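Local coordinates for triosephosphate isomerase (Toxoplasma gondii, PDB 5UPR), which probably interconverts D-glyceraldehyde 3-phosphate and dihydroxyacetone phosphate, a shared step of glycolysis and gluconeogenesis, as a homodimeric TIM-barrel enzyme, at the interface of chains A and B. Residues are numbered along the deposited sequence; one frame, centred on the assembly and turned at random. Chains: chain A/B, Triosephosphate isomerase.

Contact 1: the interface of chains A and B. Residues chain A 50, 53, 85, 89-90, 95; chain B 49-52, 85.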
ATOM      1  N   SER A  50       2.489  -4.026  -5.342  1.00 21.15           N
ATOM      2  CA  SER A  50       2.069  -5.157  -4.526  1.00 21.65           C
ATOM      3  C   SER A  50       1.111  -6.106  -5.264  1.00 22.69           C
ATOM      4  O   SER A  50       1.099  -7.312  -5.005  1.00 23.90           O
ATOM      5  CB  SER A  50       1.499  -4.717  -3.200  1.00 21.75           C
ATOM      6  OG  SER A  50       0.341  -3.931  -3.354  1.00 23.75           O
ATOM      7  N   ILE A  53       3.282  -8.897  -7.120  1.00 24.16           N
ATOM      8  CA  ILE A  53       4.348  -9.673  -6.455  1.00 24.84           C
ATOM      9  C   ILE A  53       4.144 -11.172  -6.582  1.00 27.86           C
ATOM     10  O   ILE A  53       5.102 -11.868  -6.876  1.00 25.89           O
ATOM     11  CB  ILE A  53       4.510  -9.275  -4.981  1.00 24.62           C
ATOM     12  CG1 ILE A  53       5.109  -7.844  -4.915  1.00 23.65           C
ATOM     13  CG2 ILE A  53       5.443 -10.255  -4.306  1.00 24.35           C
ATOM     14  CD1 ILE A  53       5.134  -7.212  -3.534  1.00 23.68           C
ATOM     15  N   LEU A  85      -0.436  -3.436   4.229  1.00 18.02           N
ATOM     16  CA  LEU A  85       0.243  -4.708   4.234  1.00 18.51           C
ATOM     17  C   LEU A  85       1.272  -4.666   5.397  1.00 18.94           C
ATOM     18  O   LEU A  85       2.301  -3.944   5.360  1.00 20.77           O
ATOM     19  CB  LEU A  85       0.998  -4.902   2.895  1.00 18.39           C
ATOM     20  CG  LEU A  85       0.102  -4.722   1.653  1.00 18.70           C
ATOM     21  CD1 LEU A  85       0.937  -5.038   0.379  1.00 18.90           C
ATOM     22  CD2 LEU A  85      -1.138  -5.663   1.588  1.00 19.05           C
HETATM   23  N   MSE A  89       2.441 -10.150   7.382  1.00 21.99           N
HETATM   24  CA  MSE A  89       1.770 -10.655   6.167  1.00 22.32           C
HETATM   25  C   MSE A  89       2.757 -10.879   5.041  1.00 22.78           C
HETATM   26  O   MSE A  89       2.709 -11.913   4.316  1.00 23.14           O
HETATM   27  CB  MSE A  89       0.695  -9.624   5.751  1.00 22.16           C
HETATM   28  CG  MSE A  89      -0.049 -10.090   4.528  1.00 24.13           C
HETATM   29 SE   MSE A  89      -1.283  -8.740   3.888  0.91 26.16          SE
HETATM   30  CE  MSE A  89      -2.710  -9.010   5.206  1.00 24.62           C
ATOM     31  N   ILE A  90       3.635  -9.872   4.858  1.00 21.69           N
ATOM     32  CA  ILE A  90       4.594  -9.873   3.753  1.00 22.68           C
ATOM     33  C   ILE A  90       5.530 -11.089   3.950  1.00 23.80           C
ATOM     34  O   ILE A  90       5.743 -11.875   3.054  1.00 24.27           O
ATOM     35  CB  ILE A  90       5.343  -8.517   3.687  1.00 21.39           C
ATOM     36  CG1 ILE A  90       4.379  -7.421   3.171  1.00 20.68           C
ATOM     37  CG2 ILE A  90       6.544  -8.574   2.758  1.00 21.19           C
ATOM     38  CD1 ILE A  90       4.865  -6.011   3.465  1.00 19.43           C
ATOM     39  N   ILE A  95       7.865 -13.143   0.921  1.00 25.38           N
ATOM     40  CA  ILE A  95       8.513 -11.989   0.350  1.00 24.43           C
ATOM     41  C   ILE A  95       9.651 -11.623   1.305  1.00 24.16           C
ATOM     42  O   ILE A  95       9.371 -11.257   2.448  1.00 22.75           O
ATOM     43  CB  ILE A  95       7.503 -10.842   0.202  1.00 23.02           C
ATOM     44  CG1 ILE A  95       6.369 -11.249  -0.751  1.00 23.43           C
ATOM     45  CG2 ILE A  95       8.225  -9.569  -0.279  1.00 22.74           C
ATOM     46  CD1 ILE A  95       5.124 -10.382  -0.659  1.00 23.05           C
TER
ATOM     47  N   PRO B  49      -6.418  -8.090   0.848  1.00 18.60           N
ATOM     48  CA  PRO B  49      -5.213  -7.292   0.784  1.00 20.12           C
ATOM     49  C   PRO B  49      -4.657  -7.371  -0.641  1.00 20.51           C
ATOM     50  O   PRO B  49      -4.814  -8.409  -1.312  1.00 20.06           O
ATOM     51  CB  PRO B  49      -4.258  -7.954   1.831  1.00 20.16           C
ATOM     52  CG  PRO B  49      -5.101  -8.820   2.663  1.00 20.11           C
ATOM     53  CD  PRO B  49      -6.270  -9.233   1.770  1.00 19.82           C
ATOM     54  N   SER B  50      -3.996  -6.291  -1.085  1.00 20.90           N
ATOM     55  CA  SER B  50      -3.588  -6.185  -2.490  1.00 21.28           C
ATOM     56  C   SER B  50      -2.707  -7.374  -2.968  1.00 21.88           C
ATOM     57  O   SER B  50      -2.754  -7.743  -4.122  1.00 20.71           O
ATOM     58  CB  SER B  50      -2.880  -4.870  -2.736  1.00 21.96           C
ATOM     59  OG  SER B  50      -1.711  -4.725  -1.967  1.00 22.30           O
ATOM     60  N   LEU B  51      -1.912  -7.943  -2.054  1.00 22.44           N
ATOM     61  CA  LEU B  51      -1.065  -9.099  -2.353  1.00 22.68           C
ATOM     62  C   LEU B  51      -1.776 -10.333  -2.892  1.00 22.92           C
ATOM     63  O   LEU B  51      -1.196 -11.090  -3.668  1.00 22.62           O
ATOM     64  CB  LEU B  51      -0.261  -9.527  -1.094  1.00 23.79           C
ATOM     65  CG  LEU B  51       0.836  -8.586  -0.611  1.00 24.95           C
ATOM     66  CD1 LEU B  51       1.444  -9.038   0.718  1.00 26.88           C
ATOM     67  CD2 LEU B  51       1.953  -8.476  -1.637  1.00 25.79           C
ATOM     68  N   PHE B  52      -3.039 -10.514  -2.480  1.00 22.92           N
ATOM     69  CA  PHE B  52      -3.885 -11.693  -2.751  1.00 22.58           C
ATOM     70  C   PHE B  52      -4.981 -11.476  -3.810  1.00 22.94           C
ATOM     71  O   PHE B  52      -5.713 -12.430  -4.132  1.00 22.44           O
ATOM     72  CB  PHE B  52      -4.522 -12.168  -1.411  1.00 21.61           C
ATOM     73  CG  PHE B  52      -3.487 -12.525  -0.367  1.00 21.55           C
ATOM     74  CD1 PHE B  52      -2.717 -13.658  -0.543  1.00 23.11           C
ATOM     75  CD2 PHE B  52      -3.211 -11.694   0.688  1.00 21.46           C
ATOM     76  CE1 PHE B  52      -1.700 -13.990   0.351  1.00 23.14           C
ATOM     77  CE2 PHE B  52      -2.168 -11.967   1.571  1.00 22.10           C
ATOM     78  CZ  PHE B  52      -1.402 -13.118   1.405  1.00 23.28           C
ATOM     79  N   LEU B  85      -0.712   2.254  -5.210  1.00 20.15           N
ATOM     80  CA  LEU B  85      -1.481   1.639  -6.309  1.00 20.14           C
ATOM     81  C   LEU B  85      -2.456   2.659  -6.879  1.00 19.92           C
ATOM     82  O   LEU B  85      -3.425   3.050  -6.204  1.00 19.02           O
ATOM     83  CB  LEU B  85      -2.262   0.394  -5.810  1.00 19.51           C
ATOM     84  CG  LEU B  85      -1.385  -0.601  -5.026  1.00 19.70           C
ATOM     85  CD1 LEU B  85      -2.204  -1.728  -4.439  1.00 20.33           C
ATOM     86  CD2 LEU B  85      -0.259  -1.185  -5.893  1.00 20.37           C
TER
HETATM   87  O   HOH W   1       0.734 -10.213  -5.378  1.00 29.37           O
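B:Leu51 pushes its isobutyl group into a largely apolar pocket of chain A lined by A:Leu85, A:Ile95, A:Ile53 and A:Ile90 and bordered by the A:Ser50 carbonyl, at the dimer interface of a TIM-barrel enzyme. With 86 Å² hidden, it buries more surface than any other residue here. Its CG is anti to the carbonyl carbon (chi1 -69°), turning both methyls toward the partner. A:Leu85 crosses it obliquely, CD1 lying 3.7 Å from CG of B:Leu51. A:Ile95 instead comes tip to tip, its CD1 3.8 Å from CD2 of B:Leu51. Branched aliphatic chains suit such a pocket because they fill it from several directions and leave no polar group to be satisfied. The packing is tightest beside it, where the selenomethionine A:Met89, bent at chi3 (-78°), lays CE 3.5 Å from CG of the B:Pro49 ring; methionine's flexible, unbranched chain, here with selenium for sulfur, can follow the rigid pyrrolidine. A polar pair is enclosed nearby: OG of A:Ser50 and OG of B:Ser50 hydrogen-bond at 2.6 Å, with the leucines at position 85 of both chains beside them. A small hydroxyl fits here, able to give or accept. The looser side is wet. Water 1 lies 2.9 Å from the backbone O of A:Ser50 and 2.7 Å from O of B:Leu51, joining two carbonyls.

Contact 2: the interface of chains A and B. Residues chain A 15, 17-19, 102, 104; chain B 79-82.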
ATOM      1  N   ASN A  15      13.425  -0.632  -8.216  1.00 20.65           N
ATOM      2  CA  ASN A  15      12.199  -0.126  -7.672  1.00 20.06           C
ATOM      3  C   ASN A  15      11.322   0.263  -8.899  1.00 20.65           C
ATOM      4  O   ASN A  15      11.532   1.322  -9.493  1.00 20.75           O
ATOM      5  CB  ASN A  15      12.467   1.105  -6.803  1.00 19.56           C
ATOM      6  CG  ASN A  15      11.178   1.729  -6.240  1.00 19.22           C
ATOM      7  OD1 ASN A  15      10.082   1.162  -6.399  1.00 19.56           O
ATOM      8  ND2 ASN A  15      11.305   2.904  -5.569  1.00 18.91           N
ATOM      9  N   LYS A  17       8.346   1.298  -8.818  1.00 21.70           N
ATOM     10  CA  LYS A  17       7.415   2.336  -8.442  1.00 21.66           C
ATOM     11  C   LYS A  17       5.985   2.018  -8.927  1.00 22.14           C
ATOM     12  O   LYS A  17       5.617   0.814  -8.962  1.00 22.24           O
ATOM     13  CB  LYS A  17       7.933   3.717  -8.827  1.00 21.85           C
ATOM     14  CG  LYS A  17       9.355   3.999  -8.380  1.00 21.65           C
ATOM     15  CD  LYS A  17       9.812   5.442  -8.658  1.00 21.65           C
ATOM     16  CE  LYS A  17      11.279   5.611  -8.099  1.00 21.28           C
ATOM     17  NZ  LYS A  17      11.714   7.048  -8.255  1.00 21.40           N
ATOM     18  N   CYS A  18       5.194   3.032  -9.273  1.00 21.99           N
ATOM     19  CA  CYS A  18       3.769   2.835  -9.618  1.00 22.68           C
ATOM     20  C   CYS A  18       3.673   2.655 -11.132  1.00 22.82           C
ATOM     21  O   CYS A  18       3.120   3.502 -11.867  1.00 23.82           O
ATOM     22  CB  CYS A  18       2.910   4.007  -9.077  1.00 21.86           C
ATOM     23  SG  CYS A  18       1.139   3.723  -9.286  1.00 21.38           S
ATOM     24  N   ASN A  19       4.246   1.539 -11.546  1.00 22.96           N
ATOM     25  CA  ASN A  19       4.327   1.107 -12.968  1.00 23.85           C
ATOM     26  C   ASN A  19       4.143  -0.397 -12.977  1.00 23.80           C
ATOM     27  O   ASN A  19       4.820  -1.116 -12.206  1.00 23.62           O
ATOM     28  CB  ASN A  19       5.697   1.448 -13.566  1.00 23.77           C
ATOM     29  CG  ASN A  19       5.923   2.954 -13.652  1.00 24.21           C
ATOM     30  OD1 ASN A  19       5.407   3.584 -14.561  1.00 24.08           O
ATOM     31  ND2 ASN A  19       6.672   3.504 -12.701  1.00 23.66           N
ATOM     32  N   HIS A 102      11.466   5.556   1.267  1.00 18.81           N
ATOM     33  CA  HIS A 102      11.696   6.208   0.010  1.00 18.68           C
ATOM     34  C   HIS A 102      11.307   7.679   0.097  1.00 18.22           C
ATOM     35  O   HIS A 102      10.251   7.995   0.696  1.00 17.57           O
ATOM     36  CB  HIS A 102      10.949   5.520  -1.132  1.00 19.12           C
ATOM     37  CG  HIS A 102      11.498   5.865  -2.481  1.00 18.39           C
ATOM     38  ND1 HIS A 102      11.145   6.996  -3.146  1.00 17.70           N
ATOM     39  CD2 HIS A 102      12.455   5.265  -3.226  1.00 19.58           C
ATOM     40  CE1 HIS A 102      11.830   7.052  -4.274  1.00 18.61           C
ATOM     41  NE2 HIS A 102      12.632   6.013  -4.352  1.00 18.04           N
ATOM     42  N   GLU A 104       9.851   9.568  -1.921  1.00 18.58           N
ATOM     43  CA  GLU A 104       8.465   9.813  -2.396  1.00 18.83           C
ATOM     44  C   GLU A 104       7.441   9.586  -1.248  1.00 19.30           C
ATOM     45  O   GLU A 104       6.507  10.385  -1.119  1.00 20.19           O
ATOM     46  CB  GLU A 104       8.150   9.012  -3.671  1.00 19.58           C
ATOM     47  CG  GLU A 104       9.012   9.427  -4.853  1.00 19.95           C
ATOM     48  CD  GLU A 104       9.259   8.350  -5.885  1.00 21.00           C
ATOM     49  OE1 GLU A 104       8.618   7.266  -5.808  1.00 20.13           O
ATOM     50  OE2 GLU A 104      10.088   8.647  -6.843  1.00 21.23           O
TER
ATOM     51  N   GLY B  79       3.438   6.280 -12.596  1.00 21.56           N
ATOM     52  CA  GLY B  79       4.595   7.110 -12.438  1.00 21.91           C
ATOM     53  C   GLY B  79       5.343   6.880 -11.143  1.00 20.90           C
ATOM     54  O   GLY B  79       5.238   5.761 -10.558  1.00 20.76           O
ATOM     55  N   ALA B  80       6.025   7.923 -10.655  1.00 20.15           N
ATOM     56  CA  ALA B  80       7.041   7.734  -9.621  1.00 20.25           C
ATOM     57  C   ALA B  80       6.415   7.886  -8.208  1.00 20.59           C
ATOM     58  O   ALA B  80       6.656   8.928  -7.496  1.00 20.77           O
ATOM     59  CB  ALA B  80       8.215   8.687  -9.821  1.00 20.66           C
ATOM     60  N   PHE B  81       5.577   6.894  -7.848  1.00 19.62           N
ATOM     61  CA  PHE B  81       4.825   6.936  -6.633  1.00 19.24           C
ATOM     62  C   PHE B  81       5.062   5.627  -5.850  1.00 19.69           C
ATOM     63  O   PHE B  81       4.204   4.723  -5.775  1.00 20.42           O
ATOM     64  CB  PHE B  81       3.336   7.175  -6.900  1.00 19.46           C
ATOM     65  CG  PHE B  81       3.064   8.119  -8.046  1.00 20.26           C
ATOM     66  CD1 PHE B  81       3.506   9.430  -7.999  1.00 20.48           C
ATOM     67  CD2 PHE B  81       2.343   7.684  -9.166  1.00 20.40           C
ATOM     68  CE1 PHE B  81       3.294  10.289  -9.076  1.00 21.86           C
ATOM     69  CE2 PHE B  81       2.075   8.540 -10.214  1.00 21.72           C
ATOM     70  CZ  PHE B  81       2.553   9.852 -10.172  1.00 22.63           C
ATOM     71  N   THR B  82       6.228   5.570  -5.221  1.00 18.36           N
ATOM     72  CA  THR B  82       6.660   4.361  -4.495  1.00 17.91           C
ATOM     73  C   THR B  82       5.638   3.926  -3.439  1.00 17.41           C
ATOM     74  O   THR B  82       5.208   4.747  -2.590  1.00 17.43           O
ATOM     75  CB  THR B  82       8.095   4.558  -3.929  1.00 17.34           C
ATOM     76  OG1 THR B  82       9.051   4.709  -5.045  1.00 17.95           O
ATOM     77  CG2 THR B  82       8.514   3.417  -3.136  1.00 17.64           C
TER
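B:Thr82 reaches across the dimer interface into the active site of chain A, where A:Asn15, A:Lys17 and A:His102 are the conserved catalytic residues of triosephosphate isomerases. Its OG1 gives a hydrogen bond to the carboxylate OE1 of A:Glu104 at 2.7 Å, arriving from above the carboxylate plane. The same OE1 takes the backbone N of B:Thr82 at 3.0 Å, nearly along its C-O axis, so one residue grips the oxygen twice. OG1 also accepts from ND2 of A:Asn15 at 2.9 Å, close to the amide plane, and sits over the centre of the A:His102 ring. A threonine suits this place: its hydroxyl both donates and accepts, while its methyl packs against CB of A:His102. A:Lys17 slants across the threonine. Its CB faces O of B:Gly79, its CG passes 3.4 Å from OG1 of B:Thr82, its CD rests 3.7 Å from CA of B:Ala80, and its CE again skirts that threonine hydroxyl. The extended chain (chi3 178°) ends with NZ in a salt bridge to OE2 of A:Glu104 at 2.7 Å, on the syn side. At the backbone, N of B:Gly79 bonds to O of A:Cys18 at 2.9 Å in an antiparallel bridge. In the fold, the loop 79-82 of one barrel enters the neighbour beside the end of strand 10-15 and the start of helix 103-107.

Contact 3: the interface of chains A and B. Residues chain A 20-21, 52; chain B 78, 89, 92.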
ATOM      1  N   GLY A  20       3.318  -0.895 -13.849  1.00 24.59           N
ATOM      2  CA  GLY A  20       3.106  -2.341 -13.942  1.00 25.73           C
ATOM      3  C   GLY A  20       1.732  -2.688 -14.492  1.00 26.48           C
ATOM      4  O   GLY A  20       0.729  -2.072 -14.126  1.00 26.22           O
ATOM      5  N   THR A  21       1.727  -3.696 -15.345  1.00 28.00           N
ATOM      6  CA  THR A  21       0.550  -4.441 -15.749  1.00 29.46           C
ATOM      7  C   THR A  21       0.909  -5.934 -15.770  1.00 30.40           C
ATOM      8  O   THR A  21       2.090  -6.311 -15.621  1.00 30.16           O
ATOM      9  CB  THR A  21       0.085  -4.080 -17.182  1.00 30.54           C
ATOM     10  OG1 THR A  21       1.066  -4.507 -18.086  1.00 31.38           O
ATOM     11  CG2 THR A  21      -0.097  -2.574 -17.373  1.00 31.27           C
ATOM     12  N   PHE A  52       1.255  -7.305  -8.215  1.00 24.59           N
ATOM     13  CA  PHE A  52       1.998  -8.172  -9.115  1.00 25.10           C
ATOM     14  C   PHE A  52       3.080  -9.051  -8.426  1.00 25.31           C
ATOM     15  O   PHE A  52       3.735  -9.857  -9.096  1.00 26.54           O
ATOM     16  CB  PHE A  52       2.661  -7.316 -10.240  1.00 25.43           C
ATOM     17  CG  PHE A  52       1.670  -6.509 -11.028  1.00 26.22           C
ATOM     18  CD1 PHE A  52       0.793  -7.150 -11.884  1.00 26.19           C
ATOM     19  CD2 PHE A  52       1.505  -5.140 -10.809  1.00 25.74           C
ATOM     20  CE1 PHE A  52      -0.184  -6.425 -12.573  1.00 27.80           C
ATOM     21  CE2 PHE A  52       0.549  -4.420 -11.468  1.00 27.02           C
ATOM     22  CZ  PHE A  52      -0.330  -5.050 -12.353  1.00 27.38           C
TER
ATOM     23  N   TYR B  78       0.140   6.183 -13.991  1.00 25.85           N
ATOM     24  CA  TYR B  78       1.391   5.540 -13.722  1.00 24.32           C
ATOM     25  C   TYR B  78       2.484   6.599 -13.500  1.00 24.59           C
ATOM     26  O   TYR B  78       2.468   7.678 -14.122  1.00 24.23           O
ATOM     27  CB  TYR B  78       1.818   4.598 -14.866  1.00 26.28           C
ATOM     28  CG  TYR B  78       0.862   3.410 -15.082  1.00 26.51           C
ATOM     29  CD1 TYR B  78       0.697   2.455 -14.109  1.00 26.69           C
ATOM     30  CD2 TYR B  78       0.077   3.276 -16.261  1.00 27.96           C
ATOM     31  CE1 TYR B  78      -0.176   1.376 -14.281  1.00 26.83           C
ATOM     32  CE2 TYR B  78      -0.770   2.182 -16.431  1.00 27.09           C
ATOM     33  CZ  TYR B  78      -0.940   1.287 -15.438  1.00 27.04           C
ATOM     34  OH  TYR B  78      -1.762   0.138 -15.521  1.00 27.37           O
HETATM   35  N   MSE B  89      -3.873   1.715 -12.574  1.00 23.95           N
HETATM   36  CA  MSE B  89      -3.277   0.382 -12.455  1.00 23.06           C
HETATM   37  C   MSE B  89      -4.334  -0.658 -12.030  1.00 22.65           C
HETATM   38  O   MSE B  89      -4.375  -1.815 -12.536  1.00 23.56           O
HETATM   39  CB  MSE B  89      -2.147   0.428 -11.393  1.00 22.19           C
HETATM   40  CG  MSE B  89      -1.468  -0.911 -11.252  1.00 22.43           C
HETATM   41 SE   MSE B  89      -0.185  -0.740  -9.719  0.83 24.69          SE
HETATM   42  CE  MSE B  89       1.279   0.108 -10.695  1.00 23.86           C
ATOM     43  N   GLU B  92      -6.770  -1.397 -14.889  1.00 28.30           N
ATOM     44  CA  GLU B  92      -6.147  -2.194 -15.917  1.00 29.53           C
ATOM     45  C   GLU B  92      -5.851  -3.649 -15.467  1.00 29.02           C
ATOM     46  O   GLU B  92      -5.704  -4.505 -16.269  1.00 30.52           O
ATOM     47  CB  GLU B  92      -4.836  -1.495 -16.353  1.00 30.87           C
ATOM     48  CG  GLU B  92      -4.107  -2.135 -17.482  1.00 33.64           C
ATOM     49  CD  GLU B  92      -3.287  -1.089 -18.283  1.00 35.47           C
ATOM     50  OE1 GLU B  92      -3.017  -1.458 -19.457  1.00 36.33           O
ATOM     51  OE2 GLU B  92      -3.020   0.039 -17.741  1.00 32.16           O
TER
HETATM   52  O   HOH W   2      -2.336  -2.775 -14.227  1.00 24.46           O
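A:Thr21, with 44 Å² hidden, turns its methyl CG2 onto the carboxyl end of B:Glu92, 3.6 Å from CD. The methyl is anti to the carbonyl carbon, and OG1 lies between the backbone N and that carbon (chi1 66°), so the apolar branch faces the partner. The two side chains meet at a slant, whereas B:Tyr78 meets the threonine at about a right angle, its OH 3.7 Å from CG2. A threonine fits because its short methyl can touch a polar group without competing for its bonds. B:Glu92 is positioned from within its chain: OH of B:Tyr78 donates to OE2 at 2.6 Å, from above the carboxylate plane. A long glutamate can reach from helix 87-92 to the phenol, whose rigid ring lets its hydroxyl both hold the carboxylate and lie near water 2. A:Gly20 has phi 153° and psi 139°, a conformation readily reached without a side chain, and its carbonyl O lies 3.6 Å from CE1 of B:Tyr78. The direct contacts are van der Waals; polar contact runs through water 2, 3.1 Å from O of A:Gly20 and 2.8 Å from the backbone O of the selenomethionine B:Met89. CE2 of A:Phe52 packs 4.1 Å from CG of B:Met89. In the fold, the loop just before helix 22-34 of chain A leans on helix 87-92 of chain B and the loop that precedes it.

Contact 4: the interface of chains A and B. Residues chain A 112-115; chain B 112-115.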
ATOM      1  N   GLN A 112      -1.717  14.532   1.578  1.00 21.50           N
ATOM      2  CA  GLN A 112      -1.602  13.803   2.822  1.00 20.56           C
ATOM      3  C   GLN A 112      -0.149  13.954   3.302  1.00 20.09           C
ATOM      4  O   GLN A 112       0.755  13.702   2.497  1.00 19.47           O
ATOM      5  CB  GLN A 112      -1.917  12.299   2.643  1.00 20.97           C
ATOM      6  CG  GLN A 112      -1.893  11.554   3.986  1.00 20.54           C
ATOM      7  CD  GLN A 112      -2.096  10.008   3.846  1.00 21.40           C
ATOM      8  OE1 GLN A 112      -2.385   9.512   2.807  1.00 21.44           O
ATOM      9  NE2 GLN A 112      -2.000   9.302   4.971  1.00 20.34           N
ATOM     10  N   PRO A 113       0.076  14.252   4.574  1.00 19.39           N
ATOM     11  CA  PRO A 113       1.453  14.273   5.037  1.00 19.77           C
ATOM     12  C   PRO A 113       2.159  12.941   4.817  1.00 18.87           C
ATOM     13  O   PRO A 113       1.542  11.902   4.832  1.00 19.31           O
ATOM     14  CB  PRO A 113       1.322  14.590   6.541  1.00 19.97           C
ATOM     15  CG  PRO A 113       0.055  15.365   6.642  1.00 20.56           C
ATOM     16  CD  PRO A 113      -0.855  14.757   5.582  1.00 20.57           C
ATOM     17  N   GLY A 114       3.454  12.999   4.549  1.00 18.73           N
ATOM     18  CA  GLY A 114       4.281  11.821   4.378  1.00 19.61           C
ATOM     19  C   GLY A 114       4.790  11.265   5.709  1.00 19.63           C
ATOM     20  O   GLY A 114       4.345  11.675   6.779  1.00 18.30           O
ATOM     21  N   GLU A 115       5.696  10.301   5.564  1.00 18.80           N
ATOM     22  CA  GLU A 115       6.280   9.558   6.696  1.00 19.60           C
ATOM     23  C   GLU A 115       7.459  10.330   7.261  1.00 19.56           C
ATOM     24  O   GLU A 115       8.448  10.550   6.562  1.00 19.20           O
ATOM     25  CB  GLU A 115       6.783   8.192   6.162  1.00 20.39           C
ATOM     26  CG  GLU A 115       5.697   7.344   5.555  1.00 21.18           C
ATOM     27  CD  GLU A 115       6.157   6.106   4.799  1.00 22.02           C
ATOM     28  OE1 GLU A 115       7.361   5.672   4.858  1.00 23.19           O
ATOM     29  OE2 GLU A 115       5.254   5.633   4.039  1.00 22.97           O
TER
ATOM     30  N   GLN B 112       1.681   8.567  11.605  1.00 20.06           N
ATOM     31  CA  GLN B 112       1.590   9.305  10.324  1.00 20.09           C
ATOM     32  C   GLN B 112       0.150   9.869  10.270  1.00 20.44           C
ATOM     33  O   GLN B 112      -0.790   9.137  10.503  1.00 19.84           O
ATOM     34  CB  GLN B 112       1.793   8.408   9.111  1.00 19.33           C
ATOM     35  CG  GLN B 112       1.791   9.166   7.821  1.00 18.68           C
ATOM     36  CD  GLN B 112       1.964   8.251   6.568  1.00 18.37           C
ATOM     37  OE1 GLN B 112       2.173   7.009   6.681  1.00 17.95           O
ATOM     38  NE2 GLN B 112       1.868   8.884   5.370  1.00 17.45           N
ATOM     39  N   PRO B 113      -0.017  11.141   9.937  1.00 20.11           N
ATOM     40  CA  PRO B 113      -1.346  11.660   9.771  1.00 21.00           C
ATOM     41  C   PRO B 113      -2.153  10.863   8.727  1.00 20.37           C
ATOM     42  O   PRO B 113      -1.590  10.315   7.806  1.00 20.05           O
ATOM     43  CB  PRO B 113      -1.113  13.099   9.300  1.00 21.04           C
ATOM     44  CG  PRO B 113       0.130  13.466   9.995  1.00 21.94           C
ATOM     45  CD  PRO B 113       0.981  12.223   9.865  1.00 21.60           C
ATOM     46  N   GLY B 114      -3.448  10.752   8.963  1.00 19.77           N
ATOM     47  CA  GLY B 114      -4.379  10.077   8.067  1.00 20.57           C
ATOM     48  C   GLY B 114      -4.874  10.997   6.954  1.00 20.71           C
ATOM     49  O   GLY B 114      -4.346  12.080   6.731  1.00 21.16           O
ATOM     50  N   GLU B 115      -5.865  10.476   6.238  1.00 20.40           N
ATOM     51  CA  GLU B 115      -6.468  11.112   5.083  1.00 20.02           C
ATOM     52  C   GLU B 115      -7.538  12.112   5.520  1.00 20.88           C
ATOM     53  O   GLU B 115      -8.555  11.717   6.144  1.00 20.95           O
ATOM     54  CB  GLU B 115      -7.092  10.018   4.186  1.00 19.53           C
ATOM     55  CG  GLU B 115      -6.049   9.008   3.694  1.00 19.54           C
ATOM     56  CD  GLU B 115      -6.594   7.751   3.022  1.00 19.19           C
ATOM     57  OE1 GLU B 115      -7.823   7.682   2.646  1.00 20.50           O
ATOM     58  OE2 GLU B 115      -5.784   6.800   2.950  1.00 19.42           O
TER
HETATM   59  O   HOH W   3      -2.846   6.959   1.582  1.00 19.70           O
HETATM   60  O   HOH W   4       2.268   4.915   4.943  1.00 21.81           O
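A:Gln112 to A:Glu115 and B:Gln112 to B:Glu115 run as extended loop, with both prolines in polyproline-like torsions (phi -58° and psi 147° in chain A), and the two segments face each other across the two-fold axis. Each glutamine spans the gap: NE2 of A:Gln112 gives a hydrogen bond to O of B:Pro113 at 3.0 Å, in the carbonyl plane on a lone pair. Its twin, from NE2 of B:Gln112 to O of A:Pro113 at 3.1 Å, comes a little tilted from the carbonyl plane. Both bonds are nearly straight and lie in the amide planes. A glutamine suits the task, since its extended chain, with CG anti to the backbone N (chi1 -176°), has the length to carry an amide across. On the axis the two proline rings lie aslant, CG of A:Pro113 3.7 Å from CB of B:Pro113; rigid rings make a compact apolar centre. The other end of each amide is wet: water 4 lies 2.7 Å from OE1 of B:Gln112 and also near OE2 of A:Glu115, while water 3 serves the two-fold-related pair. CG of each glutamate touches the partner's amide. Together these reciprocal contacts join the two subunits of the homodimer.

All four contacts belong to one two-fold symmetric dimer interface. Contact 2 lies between the others: its C-alpha centre is about 12 Å from that of contact 3, 16 Å from contact 1 and 17 Å from contact 4. Contacts 1 and 3 share positions 52 and 89 with the chains exchanged. Contacts 2 and 3 use consecutive residues: in chain A, 17-19 of contact 2 run on into 20-21 of contact 3, and in chain B, 78 of contact 3 leads into 79-82 of contact 2. The C-alpha centres of contacts 3 and 4 are about 24 Å apart. Tying catalytic residues to a partner's loop suggests that dimerisation supports active-site geometry.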